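Local coordinates for protein putative alpha-L-fucosidase (Bacteroides thetaiotaomicron, PDB 4H41) that probably removes alpha-L-fucose from host glycans, using a TIM-barrel fold, at residues Arg107-Tyr112 / Tyr154-Gly159; Trp271-Ser276 / Lys307-Glu312. All coordinates share one frame; numbering follows the deposited sequence.

Contact 1: residues Arg107-Tyr112 / Tyr154-Gly159; sequences RLAEKY and YKSFGG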
# COMPACT_ATOMS: atom_id res chain seq x y z
N ARG B 107 5.31 19.04 -25.17
CA ARG B 107 5.24 20.48 -24.87
C ARG B 107 5.97 20.78 -23.57
O ARG B 107 6.69 21.77 -23.48
CB ARG B 107 3.80 20.97 -24.82
CG ARG B 107 3.18 21.11 -26.21
CD ARG B 107 1.82 21.79 -26.18
NE ARG B 107 0.80 20.95 -25.56
CZ ARG B 107 0.36 21.04 -24.31
NH1 ARG B 107 0.84 21.98 -23.49
NH2 ARG B 107 -0.57 20.20 -23.87
N LEU B 108 5.80 19.93 -22.55
CA LEU B 108 6.47 20.15 -21.27
C LEU B 108 7.98 19.95 -21.42
O LEU B 108 8.75 20.73 -20.87
CB LEU B 108 5.90 19.23 -20.19
CG LEU B 108 4.47 19.54 -19.77
CD1 LEU B 108 3.97 18.51 -18.78
CD2 LEU B 108 4.33 20.97 -19.18
N ALA B 109 8.41 18.93 -22.19
CA ALA B 109 9.84 18.71 -22.42
C ALA B 109 10.45 19.90 -23.12
O ALA B 109 11.56 20.32 -22.74
CB ALA B 109 10.07 17.44 -23.24
N GLU B 110 9.73 20.51 -24.07
CA GLU B 110 10.27 21.68 -24.75
C GLU B 110 10.34 22.88 -23.81
O GLU B 110 11.34 23.61 -23.80
CB GLU B 110 9.43 22.01 -25.97
CG GLU B 110 9.99 23.19 -26.75
CD GLU B 110 9.33 23.47 -28.08
OE1 GLU B 110 8.39 22.73 -28.45
OE2 GLU B 110 9.74 24.46 -28.73
N LYS B 111 9.32 23.07 -23.02
CA LYS B 111 9.27 24.17 -22.05
C LYS B 111 10.46 24.12 -21.09
O LYS B 111 11.04 25.15 -20.78
CB LYS B 111 7.96 24.10 -21.26
CG LYS B 111 7.70 25.30 -20.38
CD LYS B 111 6.37 25.16 -19.68
CE LYS B 111 6.17 26.24 -18.65
NZ LYS B 111 4.81 26.15 -18.05
N TYR B 112 10.82 22.92 -20.62
CA TYR B 112 11.89 22.76 -19.63
C TYR B 112 13.19 22.28 -20.25
O TYR B 112 14.10 21.90 -19.51
CB TYR B 112 11.42 21.83 -18.50
CG TYR B 112 10.30 22.47 -17.71
CD1 TYR B 112 10.55 23.50 -16.82
CD2 TYR B 112 8.97 22.12 -17.94
CE1 TYR B 112 9.52 24.15 -16.17
CE2 TYR B 112 7.93 22.74 -17.26
CZ TYR B 112 8.21 23.79 -16.39
OH TYR B 112 7.22 24.46 -15.74
N TYR B 154 7.43 18.39 -33.27
CA TYR B 154 7.84 18.84 -31.95
C TYR B 154 9.35 18.71 -31.78
O TYR B 154 9.92 17.62 -31.91
CB TYR B 154 7.14 18.00 -30.86
CG TYR B 154 5.63 18.12 -30.81
CD1 TYR B 154 4.82 17.47 -31.73
CD2 TYR B 154 5.00 18.82 -29.78
CE1 TYR B 154 3.43 17.54 -31.67
CE2 TYR B 154 3.61 18.87 -29.68
CZ TYR B 154 2.82 18.21 -30.62
OH TYR B 154 1.45 18.17 -30.51
N LYS B 155 9.98 19.84 -31.42
CA LYS B 155 11.41 19.99 -31.22
C LYS B 155 11.96 19.02 -30.19
O LYS B 155 13.07 18.53 -30.35
CB LYS B 155 11.65 21.43 -30.73
CG LYS B 155 13.07 21.86 -30.39
CD LYS B 155 13.00 23.29 -29.91
CE LYS B 155 14.29 23.88 -29.41
NZ LYS B 155 14.07 25.25 -28.86
N SER B 156 11.20 18.73 -29.14
CA SER B 156 11.69 17.91 -28.04
C SER B 156 11.66 16.39 -28.31
O SER B 156 12.15 15.64 -27.49
CB SER B 156 10.91 18.25 -26.79
OG SER B 156 9.55 17.93 -26.98
N PHE B 157 11.11 15.93 -29.44
CA PHE B 157 11.12 14.50 -29.76
C PHE B 157 12.56 14.09 -30.07
O PHE B 157 13.06 14.37 -31.15
CB PHE B 157 10.17 14.21 -30.94
CG PHE B 157 9.81 12.75 -31.09
CD1 PHE B 157 10.76 11.82 -31.49
CD2 PHE B 157 8.50 12.32 -30.92
CE1 PHE B 157 10.42 10.47 -31.64
CE2 PHE B 157 8.16 10.98 -31.11
CZ PHE B 157 9.12 10.06 -31.48
N GLY B 158 13.21 13.44 -29.12
CA GLY B 158 14.63 13.15 -29.22
C GLY B 158 15.12 11.74 -29.21
O GLY B 158 16.33 11.53 -29.24
N GLY B 159 14.23 10.79 -29.14
CA GLY B 159 14.63 9.40 -29.05
C GLY B 159 13.50 8.43 -28.91
O GLY B 159 12.34 8.82 -28.80
O HOH W 1 8.33 22.26 -31.18
O HOH W 2 8.35 19.97 -28.33
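At the N-terminal rim of a TIM barrel, the end of helix 101-111 meets the type I beta turn Tyr-154 to Phe-157 that leads into strand 157-162. Ala-109 and Ser-156 form the tight part of the contact, CB of Ala-109 lying 3.7 Å from CB of Ser-156, and the same Ser-156 CB packs against the backbone N of Glu-110. Ser-156 OG stands between its own backbone N and carbonyl carbon (chi1 63°) and hydrogen-bonds to Leu-106 O, one residue before Arg-107, which ties the turn to the helix backbone.

Water carries the polar part of the contact. Glu-110 reaches out as an extended chain, CG anti to the backbone N (chi1 -177°), and its OE1 accepts from two waters. One of them accepts from Lys-155 N at 2.9 Å, the other from Ser-156 N at a longer 3.2 Å, so a single carboxylate oxygen serves two successive amides of the turn. The Lys-155 chain crosses that of Glu-110 at about a right angle, its CD 3.7 Å from Glu-110 OE2. The charged ends stay beyond salt-bridge range, with Glu-110 OE2 and Lys-155 NZ 4.4 Å apart, and their attraction is probably modest on this exposed side.

Arg-107 and Tyr-154 lie side by side and point the same way. Asp-103 accepts from both, from Arg-107 NE in a salt bridge and from Tyr-154 OH, while Glu-53 pairs with Arg-107 NH1. Between the two side chains, Arg-107 CG approaches the ring edge near its plane, 4.2 Å from Tyr-154 CE2.

Contact 2: residues Trp271-Ser276 / Lys307-Glu312; sequences WTNAES and KAITFE
Trp-271 lays its indole alongside Lys-307, on the neighbouring parallel strand. Lys-307 CB makes a CH-pi contact over the five-membered ring, 3.7 Å from its centroid and 13° off the normal, and Lys-307 CD lies over the same indole nearer the rim. Trp-271 CE3 also touches Ile-309 CG2 at 4.0 Å. An alanine in place of Trp-271 would probably leave the Lys-307 chain without its aromatic support and open a gap beside Ile-309 CG2.

Thr-272 gives the regular ladder: its N donates to Lys-307 O, and its O accepts from Ile-309 N in a nearly straight bond (2.9 Å, 174° at the hydrogen). Its CG2 packs on Ala-308 CB at 3.6 Å. Asn-273 holds CG anti to its backbone N (chi1 174°), and OD1 takes a weak bond from Phe-311 N; ND2 turns to Ser-196 and a bound unknown ligand.

Ala-274 N donates to Ile-309 O, and Ala-274 O accepts a short 2.6 Å bond from Thr-310 OG1. Glu-275 directs its carboxylate to Arg-279, but its CA-H approaches Phe-311 O. That carbonyl also accepts from Ser-276 N at 3.0 Å. Ser-276 OG donates to Thr-310 OG1 at 2.9 Å, so that the threonine hydroxyl accepts one bond and donates the next, and takes a weak bond from Glu-312 N, the nitrogen of the cis Phe-311 to Glu-312 peptide.

Strands 269-273 and 307-310, the last two of the TIM barrel, are joined through helix 290-302 in a beta-alpha-beta unit. Leu-297 of that helix touches Ala-274 and Ala-308, while strands 239-243 and 34-39 flank the pair.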
# COMPACT_ATOMS: atom_id res chain seq x y z
N TRP B 271 24.07 2.51 -19.55
CA TRP B 271 23.24 3.25 -18.61
C TRP B 271 22.82 2.37 -17.48
O TRP B 271 22.81 1.16 -17.60
CB TRP B 271 21.98 3.78 -19.32
CG TRP B 271 22.19 4.85 -20.37
CD1 TRP B 271 23.38 5.27 -20.91
CD2 TRP B 271 21.15 5.49 -21.11
NE1 TRP B 271 23.14 6.20 -21.88
CE2 TRP B 271 21.78 6.37 -22.02
CE3 TRP B 271 19.75 5.50 -21.02
CZ2 TRP B 271 21.05 7.19 -22.89
CZ3 TRP B 271 19.02 6.33 -21.86
CH2 TRP B 271 19.67 7.13 -22.81
N THR B 272 22.37 2.98 -16.40
CA THR B 272 21.73 2.24 -15.31
C THR B 272 20.30 2.77 -15.15
O THR B 272 20.08 3.98 -15.22
CB THR B 272 22.48 2.26 -13.98
OG1 THR B 272 21.80 1.37 -13.10
CG2 THR B 272 22.58 3.64 -13.35
N ASN B 273 19.34 1.86 -14.98
CA ASN B 273 17.97 2.23 -14.64
C ASN B 273 17.92 1.99 -13.15
O ASN B 273 17.75 0.84 -12.69
CB ASN B 273 16.93 1.45 -15.43
CG ASN B 273 15.53 1.73 -14.96
OD1 ASN B 273 15.31 2.46 -14.01
ND2 ASN B 273 14.55 1.13 -15.61
N ALA B 274 18.20 3.05 -12.40
CA ALA B 274 18.27 3.02 -10.95
C ALA B 274 16.88 3.11 -10.37
O ALA B 274 16.31 4.19 -10.32
CB ALA B 274 19.14 4.15 -10.43
N GLU B 275 16.32 1.97 -10.00
CA GLU B 275 14.97 1.90 -9.45
C GLU B 275 14.87 2.69 -8.15
O GLU B 275 15.66 2.46 -7.23
CB GLU B 275 14.57 0.47 -9.24
CG GLU B 275 14.47 -0.28 -10.56
CD GLU B 275 14.09 -1.75 -10.45
OE1 GLU B 275 14.22 -2.31 -9.34
OE2 GLU B 275 13.51 -2.28 -11.43
N SER B 276 13.88 3.59 -8.06
CA SER B 276 13.69 4.43 -6.88
C SER B 276 12.53 3.96 -6.02
O SER B 276 12.13 4.65 -5.06
CB SER B 276 13.57 5.89 -7.32
OG SER B 276 12.66 6.07 -8.37
N LYS B 307 25.29 7.13 -17.91
CA LYS B 307 24.10 7.85 -17.48
C LYS B 307 23.27 7.03 -16.53
O LYS B 307 23.24 5.80 -16.62
CB LYS B 307 23.21 8.20 -18.71
CG LYS B 307 22.10 9.24 -18.46
CD LYS B 307 21.24 9.45 -19.74
CE LYS B 307 20.25 10.60 -19.68
NZ LYS B 307 20.91 11.91 -19.49
N ALA B 308 22.59 7.72 -15.60
CA ALA B 308 21.63 7.06 -14.72
C ALA B 308 20.26 7.63 -15.01
O ALA B 308 20.07 8.85 -15.06
CB ALA B 308 21.97 7.22 -13.25
N ILE B 309 19.30 6.76 -15.21
CA ILE B 309 17.90 7.12 -15.35
C ILE B 309 17.18 6.41 -14.21
O ILE B 309 17.77 5.54 -13.57
CB ILE B 309 17.32 6.79 -16.75
CG1 ILE B 309 17.20 5.26 -16.97
CG2 ILE B 309 18.19 7.46 -17.84
CD1 ILE B 309 16.53 4.88 -18.31
N THR B 310 15.90 6.72 -13.96
CA THR B 310 15.17 6.02 -12.93
C THR B 310 13.75 5.72 -13.34
O THR B 310 13.10 6.53 -14.00
CB THR B 310 15.15 6.88 -11.60
OG1 THR B 310 14.55 6.14 -10.53
CG2 THR B 310 14.38 8.20 -11.75
N PHE B 311 13.28 4.57 -12.90
CA PHE B 311 11.86 4.24 -12.79
C PHE B 311 11.59 4.44 -11.29
O PHE B 311 12.06 3.63 -10.49
CB PHE B 311 11.52 2.83 -13.26
CG PHE B 311 10.03 2.61 -13.31
CD1 PHE B 311 9.32 2.31 -12.16
CD2 PHE B 311 9.31 2.88 -14.46
CE1 PHE B 311 7.94 2.24 -12.16
CE2 PHE B 311 7.92 2.80 -14.47
CZ PHE B 311 7.25 2.46 -13.32
N GLU B 312 10.90 5.49 -10.86
CA GLU B 312 10.25 6.54 -11.65
C GLU B 312 10.13 7.77 -10.78
O GLU B 312 9.68 7.66 -9.64
CB GLU B 312 8.85 6.08 -12.10
CG GLU B 312 8.21 7.01 -13.12
CD GLU B 312 6.85 7.60 -12.78
OE1 GLU B 312 6.48 7.60 -11.59
OE2 GLU B 312 6.16 8.10 -13.71

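In the fold
Both contacts belong to one closed eight-stranded parallel barrel, with centres 20 Å apart and nearest atoms about 8 Å apart, so they do not touch. Contact 1 joins a helix end to the turn entering the fourth strand and is centred about 17 Å from the centre of the chain; contact 2 pairs the seventh and eighth strands, its centre only about 6 Å from it. Each has a bound molecule nearby, probably from the crystallisation liquor: a PG6 about 5 Å from the Lys-155 side chain, and an unknown ligand about 3 Å from that of Asn-273. The latter lies at the C-terminal ends of the barrel strands, where TIM barrels usually carry their active site; contact 1 is at the opposite end.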